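Local coordinates for PhnB protein (PDB 3OMS) that is of unconfirmed function but belongs to the glyoxalase superfamily as a PhnB-like protein, and is named a putative 3-demethylubiquinone-9 3-methyltransferase, at residues L85-E90 with V130-T135; M16-A21 with Y72-F77; S30-S35 with F59-Q64; K101-G106 with G122-K127. One frame throughout, in Å; residues are numbered along the deposited sequence. Where two conformers were deposited one is given.

Interaction 1 (L85-E90 with V130-T135); sequences LYVTCE and VSWQLT
Leu85 to Cys89 and Ser131 to Thr135 pair as adjacent parallel strands, the first and last of a glyoxalase-type beta-alpha-beta-beta-beta module. Five backbone hydrogen bonds hold them, donated by Leu85, Gln133, Val87, Thr135 and Cys89; the shortest runs from Val87 N to Gln133 O at 2.7 Å. CA-H groups add weaker contacts to the carbonyls, as from Trp132 CA to Leu85 O (3.4 Å).

Apolar packing occupies the face bearing Leu85, Val87, Trp132 and Leu134, where helix 92-103 lies. Leu85 CD1 sits over the indole in a CH-pi contact, 3.8 Å from the centroid of the Trp132 six-membered ring, while Val87 CG2 meets the ring edge in plane, 3.6 Å from Trp132 CE3. Branched aliphatics suit both sites, and Trp132 NE1 is hydrogen-bonded to Asp126 OD2.

The other face is more polar. The amide of Gln133 stands perpendicular (89°) to the Tyr86 ring and approaches its edge, its NE2 hydrogen-bonded to Ser84 OG. Along Leu85 to Val87 a strand of the second subunit pairs antiparallel and continues the sheet. With CG anti to the backbone N (chi1 -174°), the ring of Tyr86 leads toward Thr135, and its OH lies 3.4 Å from Thr135 CG2.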
loop_
_atom_site.group_PDB
_atom_site.type_symbol
_atom_site.label_atom_id
_atom_site.label_comp_id
_atom_site.label_asym_id
_atom_site.label_seq_id
_atom_site.Cartn_x
_atom_site.Cartn_y
_atom_site.Cartn_z
ATOM N N LEU A 85 3.914 -0.436 4.620
ATOM C CA LEU A 85 4.960 -1.110 3.878
ATOM C C LEU A 85 5.849 -1.914 4.841
ATOM O O LEU A 85 6.520 -1.351 5.702
ATOM C CB LEU A 85 5.758 -0.091 3.075
ATOM C CG LEU A 85 4.934 0.734 2.068
ATOM C CD1 LEU A 85 5.872 1.798 1.425
ATOM C CD2 LEU A 85 4.271 -0.120 1.018
ATOM N N TYR A 86 5.798 -3.225 4.692
ATOM C CA TYR A 86 6.447 -4.150 5.574
ATOM C C TYR A 86 7.763 -4.561 4.923
ATOM O O TYR A 86 7.762 -5.197 3.843
ATOM C CB TYR A 86 5.524 -5.322 5.783
ATOM C CG TYR A 86 5.945 -6.353 6.771
ATOM C CD1 TYR A 86 5.520 -6.288 8.088
ATOM C CD2 TYR A 86 6.768 -7.429 6.389
ATOM C CE1 TYR A 86 5.903 -7.267 9.012
ATOM C CE2 TYR A 86 7.125 -8.415 7.316
ATOM C CZ TYR A 86 6.712 -8.291 8.619
ATOM O OH TYR A 86 7.055 -9.256 9.516
ATOM N N VAL A 87 8.860 -4.207 5.596
ATOM C CA VAL A 87 10.190 -4.430 5.048
ATOM C C VAL A 87 10.910 -5.547 5.766
ATOM O O VAL A 87 11.022 -5.537 6.970
ATOM C CB VAL A 87 11.083 -3.178 5.132
ATOM C CG1 VAL A 87 12.446 -3.447 4.323
ATOM C CG2 VAL A 87 10.375 -1.939 4.563
ATOM N N THR A 88 11.415 -6.521 5.030
ATOM C CA THR A 88 12.192 -7.573 5.666
ATOM C C THR A 88 13.666 -7.319 5.303
ATOM O O THR A 88 14.007 -7.144 4.161
ATOM C CB THR A 88 11.692 -8.972 5.296
ATOM O OG1 THR A 88 12.048 -9.238 3.940
ATOM C CG2 THR A 88 10.164 -9.069 5.489
ATOM N N CYS A 89 14.495 -7.181 6.327
ATOM C CA CYS A 89 15.883 -6.761 6.201
ATOM C C CYS A 89 16.712 -8.025 6.432
ATOM O O CYS A 89 16.302 -8.900 7.211
ATOM C CB CYS A 89 16.193 -5.670 7.254
ATOM S SG CYS A 89 15.153 -4.129 7.223
ATOM N N GLU A 90 17.863 -8.137 5.765
ATOM C CA GLU A 90 18.760 -9.310 5.840
ATOM C C GLU A 90 19.669 -9.263 7.067
ATOM O O GLU A 90 20.063 -10.317 7.637
ATOM C CB GLU A 90 19.683 -9.361 4.606
ATOM C CG GLU A 90 19.016 -9.736 3.272
ATOM C CD GLU A 90 18.113 -8.648 2.724
ATOM O OE1 GLU A 90 18.633 -7.611 2.269
ATOM O OE2 GLU A 90 16.875 -8.840 2.743
ATOM N N VAL A 130 3.866 8.246 5.763
ATOM C CA VAL A 130 3.804 6.886 5.228
ATOM C C VAL A 130 4.247 5.877 6.291
ATOM O O VAL A 130 5.266 6.107 6.976
ATOM C CB VAL A 130 4.680 6.702 3.975
ATOM C CG1 VAL A 130 4.709 5.173 3.534
ATOM C CG2 VAL A 130 4.141 7.580 2.861
ATOM N N SER A 131 3.446 4.827 6.498
ATOM C CA SER A 131 3.698 3.867 7.598
ATOM C C SER A 131 4.563 2.695 7.112
ATOM O O SER A 131 4.246 1.998 6.086
ATOM C CB SER A 131 2.398 3.342 8.128
ATOM O OG SER A 131 2.510 2.784 9.425
ATOM N N TRP A 132 5.630 2.460 7.874
ATOM C CA TRP A 132 6.609 1.422 7.588
ATOM C C TRP A 132 6.801 0.483 8.788
ATOM O O TRP A 132 6.934 0.925 9.962
ATOM C CB TRP A 132 7.950 2.059 7.306
ATOM C CG TRP A 132 8.064 2.931 6.110
ATOM C CD1 TRP A 132 7.771 4.250 6.049
ATOM C CD2 TRP A 132 8.567 2.568 4.814
ATOM N NE1 TRP A 132 8.065 4.745 4.809
ATOM C CE2 TRP A 132 8.533 3.730 4.017
ATOM C CE3 TRP A 132 9.048 1.383 4.258
ATOM C CZ2 TRP A 132 8.976 3.753 2.688
ATOM C CZ3 TRP A 132 9.443 1.390 2.920
ATOM C CH2 TRP A 132 9.429 2.579 2.157
ATOM N N GLN A 133 6.841 -0.819 8.482
ATOM C CA GLN A 133 7.174 -1.838 9.472
ATOM C C GLN A 133 8.457 -2.469 8.990
ATOM O O GLN A 133 8.670 -2.705 7.788
ATOM C CB GLN A 133 6.127 -2.950 9.590
ATOM C CG GLN A 133 4.754 -2.491 10.081
ATOM C CD GLN A 133 3.798 -3.649 10.178
ATOM O OE1 GLN A 133 4.034 -4.606 10.924
ATOM N NE2 GLN A 133 2.713 -3.592 9.401
ATOM N N LEU A 134 9.344 -2.730 9.924
ATOM C CA LEU A 134 10.646 -3.291 9.570
ATOM C C LEU A 134 10.919 -4.469 10.458
ATOM O O LEU A 134 10.666 -4.404 11.648
ATOM C CB LEU A 134 11.727 -2.250 9.735
ATOM C CG LEU A 134 11.672 -1.081 8.756
ATOM C CD1 LEU A 134 10.779 0.021 9.305
ATOM C CD2 LEU A 134 13.089 -0.625 8.559
ATOM N N THR A 135 11.386 -5.568 9.855
ATOM C CA THR A 135 11.717 -6.730 10.622
ATOM C C THR A 135 12.968 -7.417 10.081
ATOM O O THR A 135 13.344 -7.214 8.938
ATOM C CB THR A 135 10.543 -7.688 10.673
ATOM O OG1 THR A 135 10.768 -8.624 11.738
ATOM C CG2 THR A 135 10.379 -8.397 9.297
#

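Interaction 2 (M16-A21 with Y72-F77); sequences MFEGKA and YVNHNF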
loop_
_atom_site.group_PDB
_atom_site.type_symbol
_atom_site.label_atom_id
_atom_site.label_comp_id
_atom_site.label_asym_id
_atom_site.label_seq_id
_atom_site.Cartn_x
_atom_site.Cartn_y
_atom_site.Cartn_z
HETATM N N MSE A 16 -0.149 8.839 -3.015
HETATM C CA MSE A 16 -0.573 10.148 -3.351
HETATM C C MSE A 16 -0.160 11.162 -2.268
HETATM O O MSE A 16 -0.686 11.134 -1.138
HETATM C CB MSE A 16 -2.090 10.157 -3.540
HETATM C CG MSE A 16 -2.655 11.499 -3.961
HETATM SE SE MSE A 16 -4.534 11.375 -4.486
HETATM C CE MSE A 16 -5.201 10.885 -2.772
ATOM N N PHE A 17 0.754 12.044 -2.677
ATOM C CA PHE A 17 1.308 13.127 -1.890
ATOM C C PHE A 17 0.615 14.426 -2.281
ATOM O O PHE A 17 -0.202 14.453 -3.222
ATOM C CB PHE A 17 2.848 13.224 -2.127
ATOM C CG PHE A 17 3.618 12.047 -1.662
ATOM C CD1 PHE A 17 4.102 11.983 -0.373
ATOM C CD2 PHE A 17 3.928 10.996 -2.532
ATOM C CE1 PHE A 17 4.860 10.862 0.055
ATOM C CE2 PHE A 17 4.639 9.903 -2.126
ATOM C CZ PHE A 17 5.125 9.830 -0.796
ATOM N N GLU A 18 0.882 15.515 -1.539
ATOM C CA GLU A 18 0.387 16.850 -1.923
ATOM C C GLU A 18 1.528 17.874 -2.063
ATOM O O GLU A 18 1.438 19.002 -1.557
ATOM C CB GLU A 18 -0.699 17.356 -0.929
ATOM C CG GLU A 18 -1.956 16.463 -0.973
ATOM C CD GLU A 18 -3.091 16.901 -0.074
ATOM O OE1 GLU A 18 -2.941 17.883 0.697
ATOM O OE2 GLU A 18 -4.153 16.246 -0.190
ATOM N N GLY A 19 2.588 17.490 -2.766
ATOM C CA GLY A 19 3.710 18.402 -3.004
ATOM C C GLY A 19 5.062 17.817 -2.693
ATOM O O GLY A 19 6.054 18.387 -3.082
ATOM N N LYS A 20 5.112 16.690 -2.012
ATOM C CA LYS A 20 6.375 16.090 -1.589
ATOM C C LYS A 20 6.780 14.795 -2.343
ATOM O O LYS A 20 7.731 14.128 -1.917
ATOM C CB LYS A 20 6.313 15.808 -0.083
ATOM C CG LYS A 20 5.965 17.064 0.782
ATOM C CD LYS A 20 7.181 17.689 1.307
ATOM C CE LYS A 20 6.840 18.949 2.190
ATOM N NZ LYS A 20 7.826 20.006 1.911
ATOM N N ALA A 21 6.084 14.449 -3.431
ATOM C CA ALA A 21 6.305 13.153 -4.098
ATOM C C ALA A 21 7.781 12.996 -4.485
ATOM O O ALA A 21 8.405 11.962 -4.250
ATOM C CB ALA A 21 5.414 12.989 -5.346
ATOM N N TYR A 72 -3.283 17.255 -7.492
ATOM C CA TYR A 72 -3.644 18.675 -7.769
ATOM C C TYR A 72 -4.839 19.184 -6.943
ATOM O O TYR A 72 -5.235 20.340 -7.072
ATOM C CB TYR A 72 -3.846 18.934 -9.268
ATOM C CG TYR A 72 -5.037 18.259 -9.883
ATOM C CD1 TYR A 72 -6.270 18.896 -9.930
ATOM C CD2 TYR A 72 -4.931 16.987 -10.429
ATOM C CE1 TYR A 72 -7.363 18.295 -10.511
ATOM C CE2 TYR A 72 -6.018 16.363 -11.016
ATOM C CZ TYR A 72 -7.239 17.021 -11.049
ATOM O OH TYR A 72 -8.338 16.427 -11.625
ATOM N N VAL A 73 -5.405 18.325 -6.105
ATOM C CA VAL A 73 -6.518 18.675 -5.225
ATOM C C VAL A 73 -6.064 18.436 -3.803
ATOM O O VAL A 73 -5.443 17.410 -3.533
ATOM C CB VAL A 73 -7.706 17.723 -5.479
ATOM C CG1 VAL A 73 -8.791 17.877 -4.380
ATOM C CG2 VAL A 73 -8.268 17.929 -6.881
ATOM N N ASN A 74 -6.393 19.340 -2.889
ATOM C CA ASN A 74 -6.136 19.098 -1.470
ATOM C C ASN A 74 -7.229 18.203 -0.922
ATOM O O ASN A 74 -8.407 18.510 -1.073
ATOM C CB ASN A 74 -6.143 20.400 -0.672
ATOM C CG ASN A 74 -4.965 21.303 -1.007
ATOM O OD1 ASN A 74 -5.179 22.446 -1.404
ATOM N ND2 ASN A 74 -3.720 20.790 -0.867
ATOM N N HIS A 75 -6.846 17.109 -0.271
ATOM C CA HIS A 75 -7.826 16.168 0.285
ATOM C C HIS A 75 -7.930 16.296 1.792
ATOM O O HIS A 75 -7.024 16.848 2.441
ATOM C CB HIS A 75 -7.426 14.742 -0.148
ATOM C CG HIS A 75 -7.631 14.503 -1.603
ATOM N ND1 HIS A 75 -6.591 14.392 -2.501
ATOM C CD2 HIS A 75 -8.764 14.397 -2.331
ATOM C CE1 HIS A 75 -7.077 14.200 -3.713
ATOM N NE2 HIS A 75 -8.391 14.205 -3.640
ATOM N N ASN A 76 -9.036 15.826 2.366
ATOM C CA ASN A 76 -9.190 15.857 3.818
ATOM C C ASN A 76 -8.586 14.623 4.528
ATOM O O ASN A 76 -8.721 14.456 5.734
ATOM C CB ASN A 76 -10.672 16.134 4.224
ATOM C CG ASN A 76 -11.609 14.923 3.997
ATOM O OD1 ASN A 76 -11.169 13.782 3.692
ATOM N ND2 ASN A 76 -12.900 15.159 4.211
ATOM N N PHE A 77 -7.841 13.802 3.790
ATOM C CA PHE A 77 -7.177 12.618 4.355
ATOM C C PHE A 77 -5.732 12.609 3.940
ATOM O O PHE A 77 -5.318 13.331 3.001
ATOM C CB PHE A 77 -7.866 11.339 3.819
ATOM C CG PHE A 77 -7.909 11.266 2.313
ATOM C CD1 PHE A 77 -6.811 10.844 1.590
ATOM C CD2 PHE A 77 -9.053 11.614 1.628
ATOM C CE1 PHE A 77 -6.863 10.810 0.202
ATOM C CE2 PHE A 77 -9.110 11.556 0.237
ATOM C CZ PHE A 77 -8.028 11.164 -0.466
HETATM O O HOH W 1 -4.962 18.724 1.920
HETATM O O HOH W 2 -4.184 14.304 -1.656
HETATM O O HOH W 3 -3.758 13.144 0.836
#
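Met16, present as selenomethionine, and Phe77 form the tightly packed part of this contact, between the end of strand 11-17 and the loop that leaves strand 64-70. The methyl CE of Met16 meets the edge of the Phe77 ring, 3.4 Å from Phe77 CE1, with the two side chains crossing at about a right angle. The bend at chi3 (65°) of Met16 puts CE there. The selenium lies obliquely to the His75 ring, SE being 4.7 Å from its centroid. A long, flexible, polarisable side chain suits a place beside two rings, and Trp123 of the second subunit packs on Met16 as well.

The solvent side is built differently, around the carboxylate of exposed Glu18. Its extended chain brings OE2 2.8 Å from His75 N, a nearly straight bond (167°) that arrives on the syn side, 30° out of the carboxylate plane. Asn74 ND2 adds a weak hydrogen bond to Glu18 OE1 at 3.4 Å. Waters bridge as well: one donates to Glu18 OE1 and His75 O (2.8 Å), another to Glu18 OE2 and Phe77 O (2.7 Å), and a third, in the plane of the His75 ring, joins His75 ND1 to Glu18 OE2.

By these polar bonds Glu18 links the exit of strand 11-17 to an irregular loop, and a carboxylate gathering backbone, amide and water donors in this way is probably ionised.

Interaction 3 (S30-S35 with F59-Q64); sequences SLFDQS and FTLNGQ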
loop_
_atom_site.group_PDB
_atom_site.type_symbol
_atom_site.label_atom_id
_atom_site.label_comp_id
_atom_site.label_asym_id
_atom_site.label_seq_id
_atom_site.Cartn_x
_atom_site.Cartn_y
_atom_site.Cartn_z
ATOM N N SER A 30 16.975 6.011 -1.864
ATOM C CA SER A 30 18.301 5.992 -1.214
ATOM C C SER A 30 18.466 4.947 -0.090
ATOM O O SER A 30 19.599 4.720 0.394
ATOM C CB SER A 30 18.608 7.377 -0.637
ATOM O OG SER A 30 17.973 7.585 0.639
ATOM N N LEU A 31 17.379 4.292 0.312
ATOM C CA LEU A 31 17.361 3.474 1.514
ATOM C C LEU A 31 17.600 2.013 1.248
ATOM O O LEU A 31 17.938 1.267 2.162
ATOM C CB LEU A 31 15.993 3.584 2.206
ATOM C CG LEU A 31 15.583 4.975 2.681
ATOM C CD1 LEU A 31 14.208 4.880 3.328
ATOM C CD2 LEU A 31 16.613 5.538 3.640
ATOM N N PHE A 32 17.374 1.582 0.002
ATOM C CA PHE A 32 17.450 0.176 -0.336
ATOM C C PHE A 32 18.297 -0.027 -1.579
ATOM O O PHE A 32 18.381 0.847 -2.458
ATOM C CB PHE A 32 16.031 -0.393 -0.606
ATOM C CG PHE A 32 15.058 -0.154 0.505
ATOM C CD1 PHE A 32 15.121 -0.910 1.670
ATOM C CD2 PHE A 32 14.072 0.819 0.402
ATOM C CE1 PHE A 32 14.231 -0.665 2.718
ATOM C CE2 PHE A 32 13.195 1.070 1.449
ATOM C CZ PHE A 32 13.264 0.327 2.595
ATOM N N ASP A 33 18.926 -1.191 -1.643
ATOM C CA ASP A 33 19.658 -1.578 -2.825
ATOM C C ASP A 33 18.701 -1.710 -3.993
ATOM O O ASP A 33 17.544 -2.095 -3.793
ATOM C CB ASP A 33 20.361 -2.917 -2.609
ATOM C CG ASP A 33 21.636 -2.981 -3.340
ATOM O OD1 ASP A 33 22.584 -2.296 -2.856
ATOM O OD2 ASP A 33 21.685 -3.680 -4.394
ATOM N N GLN A 34 19.216 -1.412 -5.194
ATOM C CA GLN A 34 18.512 -1.604 -6.466
ATOM C C GLN A 34 17.179 -0.887 -6.471
ATOM O O GLN A 34 16.115 -1.452 -6.788
ATOM C CB GLN A 34 18.384 -3.078 -6.802
ATOM C CG GLN A 34 19.677 -3.631 -7.388
ATOM C CD GLN A 34 19.750 -5.106 -7.252
ATOM O OE1 GLN A 34 19.671 -5.836 -8.239
ATOM N NE2 GLN A 34 19.895 -5.573 -6.015
ATOM N N SER A 35 17.273 0.396 -6.143
ATOM C CA SER A 35 16.113 1.264 -6.114
ATOM C C SER A 35 16.428 2.518 -6.915
ATOM O O SER A 35 17.446 3.205 -6.660
ATOM C CB SER A 35 15.779 1.615 -4.680
ATOM O OG SER A 35 15.684 0.441 -3.921
ATOM N N PHE A 59 8.925 4.456 -9.667
ATOM C CA PHE A 59 10.245 4.164 -9.112
ATOM C C PHE A 59 10.273 2.762 -8.613
ATOM O O PHE A 59 9.213 2.162 -8.371
ATOM C CB PHE A 59 10.602 5.125 -7.983
ATOM C CG PHE A 59 9.669 5.104 -6.814
ATOM C CD1 PHE A 59 10.080 4.577 -5.567
ATOM C CD2 PHE A 59 8.408 5.727 -6.892
ATOM C CE1 PHE A 59 9.232 4.621 -4.455
ATOM C CE2 PHE A 59 7.549 5.730 -5.771
ATOM C CZ PHE A 59 7.970 5.179 -4.554
ATOM N N THR A 60 11.474 2.219 -8.412
ATOM C CA THR A 60 11.586 0.886 -7.859
ATOM C C THR A 60 12.169 0.965 -6.424
ATOM O O THR A 60 12.940 1.863 -6.097
ATOM C CB THR A 60 12.463 -0.013 -8.701
ATOM O OG1 THR A 60 13.769 0.601 -8.833
ATOM C CG2 THR A 60 11.827 -0.288 -10.056
ATOM N N LEU A 61 11.728 0.034 -5.576
ATOM C CA LEU A 61 12.373 -0.250 -4.320
ATOM C C LEU A 61 12.752 -1.719 -4.345
ATOM O O LEU A 61 11.889 -2.618 -4.449
ATOM C CB LEU A 61 11.438 0.105 -3.158
ATOM C CG LEU A 61 10.937 1.554 -2.987
ATOM C CD1 LEU A 61 9.964 1.666 -1.794
ATOM C CD2 LEU A 61 12.098 2.606 -2.874
ATOM N N ASN A 62 14.059 -1.969 -4.348
ATOM C CA ASN A 62 14.605 -3.302 -4.538
ATOM C C ASN A 62 13.981 -4.007 -5.706
ATOM O O ASN A 62 13.596 -5.169 -5.587
ATOM C CB ASN A 62 14.419 -4.134 -3.264
ATOM C CG ASN A 62 15.381 -5.336 -3.163
ATOM O OD1 ASN A 62 14.930 -6.474 -3.035
ATOM N ND2 ASN A 62 16.686 -5.093 -3.232
ATOM N N GLY A 63 13.863 -3.329 -6.838
ATOM C CA GLY A 63 13.378 -3.991 -8.037
ATOM C C GLY A 63 11.856 -3.951 -8.196
ATOM O O GLY A 63 11.390 -4.191 -9.283
ATOM N N GLN A 64 11.109 -3.660 -7.120
ATOM C CA GLN A 64 9.642 -3.640 -7.158
ATOM C C GLN A 64 9.172 -2.250 -7.541
ATOM O O GLN A 64 9.614 -1.289 -6.965
ATOM C CB GLN A 64 9.055 -4.014 -5.796
ATOM C CG GLN A 64 7.520 -3.998 -5.725
ATOM C CD GLN A 64 6.976 -4.372 -4.338
ATOM O OE1 GLN A 64 7.735 -4.745 -3.439
ATOM N NE2 GLN A 64 5.663 -4.227 -4.153
HETATM O O HOH W 4 15.326 -1.440 -9.911
#
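Ser35 OG accepts a nearly straight hydrogen bond (171°) from Asn62 N, 2.9 Å away, and this bond joins the loop 30-35 to the tip of a beta hairpin. Asn62 answers with its side chain: with CG anti to its backbone N (chi1 -159°), ND2 reaches Asp33 O at 3.2 Å. The acceptor lies close to the amide plane of Asn62, whereas the donor sits above the carbonyl plane of Asp33, 53° out of it. A weak bond from Gly63 N to Gln34 O (2.9 Å) adds to this.

The geometry is set by the type I' turn from Leu61 to Gln64. Asn62 and Gly63 take its two central places, where left-handed backbone angles are needed that asparagine tolerates and glycine accepts easily. A water links Gln34 O to Thr60 OG1, 2.8 Å from the latter, and that hydroxyl is also bonded to Glu36 N.

Apolar packing adds to these bonds: Leu61 CD2 meets the edge of the Phe32 ring, 4.2 Å from Phe32 CD2. Both residues are buried: Phe32 packs on Val98 of helix 92-103, Leu61 on Tyr28 of helix 21-29, and both on Trp132 of strand 131-136.

Interaction 4 (K101-G106 with G122-K127); sequences KLAQDG and GWLNDK
Lys127 lies against the backbone of Gln104 and Asp105, and its side chain can be followed outward. CB is 3.6 Å from Gln104 O, and it also meets the CB of Asp105 at 4.0 Å. The bend at chi3 (76°) turns CE back to 3.6 Å from Gln104 O, and a second at chi4 (68°) sets NZ. At this tip, NZ reaches a water at 3.2 Å and makes a cation-pi contact with Phe27. The same water accepts from Lys127 N and donates to Leu102 O and Gln104 O, which lets a lysine's long chain and terminal charge share one solvent site with backbone carbonyls of the helix and turn.

That helix, 92-103, is the alpha element of a beta-alpha-beta-beta-beta module; a type II turn from Ala103 to Gly106 follows it and leads into strand 107-111, the neighbour of strand 121-125 in the sheet. Leu124 points from strand 121-125 at the helix; its CD1 lies 3.9 Å from Leu102 CB and its CD2 3.6 Å from Ala103 N, a buried place that suits a branched aliphatic. Farther along, Gly106 CA comes within 3.2 Å of Asn125 O; a CB here would point at this segment and clash with that oxygen, which is why glycine suits the place. Asp126 CA-H approaches Leu102 O, while its carboxylate OD2 bonds to Tyr28 OH.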
loop_
_atom_site.group_PDB
_atom_site.type_symbol
_atom_site.label_atom_id
_atom_site.label_comp_id
_atom_site.label_asym_id
_atom_site.label_seq_id
_atom_site.Cartn_x
_atom_site.Cartn_y
_atom_site.Cartn_z
ATOM N N LYS A 101 16.873 6.176 9.619
ATOM C CA LYS A 101 16.658 7.141 8.565
ATOM C C LYS A 101 15.172 7.494 8.440
ATOM O O LYS A 101 14.818 8.670 8.340
ATOM C CB LYS A 101 17.241 6.631 7.230
ATOM C CG LYS A 101 18.804 6.738 7.187
ATOM C CD LYS A 101 19.321 6.226 5.861
ATOM C CE LYS A 101 20.836 6.382 5.578
ATOM N NZ LYS A 101 21.005 5.636 4.213
ATOM N N LEU A 102 14.316 6.471 8.400
ATOM C CA LEU A 102 12.850 6.661 8.253
ATOM C C LEU A 102 12.218 7.359 9.463
ATOM O O LEU A 102 11.210 8.068 9.327
ATOM C CB LEU A 102 12.169 5.299 8.016
ATOM C CG LEU A 102 12.323 4.615 6.669
ATOM C CD1 LEU A 102 11.829 3.140 6.775
ATOM C CD2 LEU A 102 11.548 5.386 5.589
ATOM N N ALA A 103 12.816 7.158 10.647
ATOM C CA ALA A 103 12.343 7.801 11.874
ATOM C C ALA A 103 12.561 9.323 11.920
ATOM O O ALA A 103 11.929 9.979 12.758
ATOM C CB ALA A 103 13.040 7.138 13.145
ATOM N N GLN A 104 13.453 9.886 11.076
ATOM C CA GLN A 104 13.815 11.314 11.186
ATOM C C GLN A 104 12.580 12.159 10.898
ATOM O O GLN A 104 11.944 12.015 9.849
ATOM C CB GLN A 104 14.931 11.690 10.225
ATOM C CG GLN A 104 16.220 10.816 10.266
ATOM C CD GLN A 104 17.036 10.828 11.588
ATOM O OE1 GLN A 104 16.491 10.698 12.683
ATOM N NE2 GLN A 104 18.361 10.872 11.448
ATOM N N ASP A 105 12.188 12.961 11.872
ATOM C CA ASP A 105 10.967 13.789 11.811
ATOM C C ASP A 105 9.706 12.941 11.581
ATOM O O ASP A 105 8.693 13.429 11.090
ATOM C CB ASP A 105 11.129 14.891 10.747
ATOM C CG ASP A 105 12.144 15.950 11.162
ATOM O OD1 ASP A 105 12.457 16.060 12.363
ATOM O OD2 ASP A 105 12.627 16.672 10.294
ATOM N N GLY A 106 9.786 11.668 11.972
ATOM C CA GLY A 106 8.662 10.725 11.890
ATOM C C GLY A 106 8.024 10.528 13.243
ATOM O O GLY A 106 8.205 11.320 14.152
ATOM N N GLY A 122 10.258 -3.021 14.262
ATOM C CA GLY A 122 9.777 -1.688 14.603
ATOM C C GLY A 122 8.730 -1.221 13.640
ATOM O O GLY A 122 8.615 -1.745 12.505
ATOM N N TRP A 123 7.989 -0.198 14.052
ATOM C CA TRP A 123 6.878 0.326 13.247
ATOM C C TRP A 123 6.867 1.829 13.448
ATOM O O TRP A 123 6.930 2.324 14.570
ATOM C CB TRP A 123 5.545 -0.282 13.702
ATOM C CG TRP A 123 4.396 -0.135 12.756
ATOM C CD1 TRP A 123 4.257 0.754 11.747
ATOM C CD2 TRP A 123 3.207 -0.937 12.746
ATOM N NE1 TRP A 123 3.036 0.592 11.128
ATOM C CE2 TRP A 123 2.376 -0.444 11.725
ATOM C CE3 TRP A 123 2.775 -2.039 13.495
ATOM C CZ2 TRP A 123 1.138 -1.049 11.394
ATOM C CZ3 TRP A 123 1.519 -2.612 13.199
ATOM C CH2 TRP A 123 0.724 -2.108 12.155
ATOM N N LEU A 124 6.851 2.557 12.350
ATOM C CA LEU A 124 6.835 4.016 12.413
ATOM C C LEU A 124 6.037 4.606 11.276
ATOM O O LEU A 124 5.669 3.877 10.316
ATOM C CB LEU A 124 8.271 4.544 12.328
ATOM C CG LEU A 124 9.203 4.100 11.173
ATOM C CD1 LEU A 124 8.795 4.860 9.882
ATOM C CD2 LEU A 124 10.661 4.427 11.537
ATOM N N ASN A 125 5.755 5.904 11.392
ATOM C CA ASN A 125 5.373 6.727 10.244
ATOM C C ASN A 125 6.504 7.621 9.881
ATOM O O ASN A 125 7.126 8.209 10.758
ATOM C CB ASN A 125 4.160 7.603 10.578
ATOM C CG ASN A 125 2.913 6.808 10.944
ATOM O OD1 ASN A 125 2.126 7.263 11.796
ATOM N ND2 ASN A 125 2.659 5.714 10.272
ATOM N N ASP A 126 6.847 7.710 8.605
ATOM C CA ASP A 126 7.951 8.580 8.232
ATOM C C ASP A 126 7.498 10.058 8.213
ATOM O O ASP A 126 6.337 10.402 8.522
ATOM C CB ASP A 126 8.595 8.089 6.929
ATOM C CG ASP A 126 7.699 8.283 5.722
ATOM O OD1 ASP A 126 6.735 9.088 5.855
ATOM O OD2 ASP A 126 8.009 7.664 4.665
ATOM N N LYS A 127 8.419 10.940 7.888
ATOM C CA LYS A 127 8.156 12.373 7.905
ATOM C C LYS A 127 7.023 12.774 6.953
ATOM O O LYS A 127 6.517 13.887 7.034
ATOM C CB LYS A 127 9.418 13.176 7.572
ATOM C CG LYS A 127 9.955 13.063 6.138
ATOM C CD LYS A 127 11.194 13.915 5.913
ATOM C CE LYS A 127 12.471 13.307 6.528
ATOM N NZ LYS A 127 13.040 12.040 5.957
HETATM O O HOH W 5 11.192 10.233 7.781
HETATM O O HOH W 6 7.114 15.428 9.532
#

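In the fold
From the N terminus, strand 11-17 leads into interaction 2, whose loop is closed only when the chain reaches 72-77. Within that loop, after helix 21-29, interaction 3 closes a shorter one between 30-35 and the hairpin 59-64. Both belong to the first half of the chain, with its own four-stranded sheet. The second half repeats the pattern: interaction 1 opens on strand 83-89 and closes on 131-136, and interaction 4 is enclosed by it, tying the end of helix 92-103 to strand 121-125. No two contacts cross. Interaction 3 joins the halves, since its loop and hairpin pack on strand 131-136, and Leu31 packs on Leu102 of interaction 4.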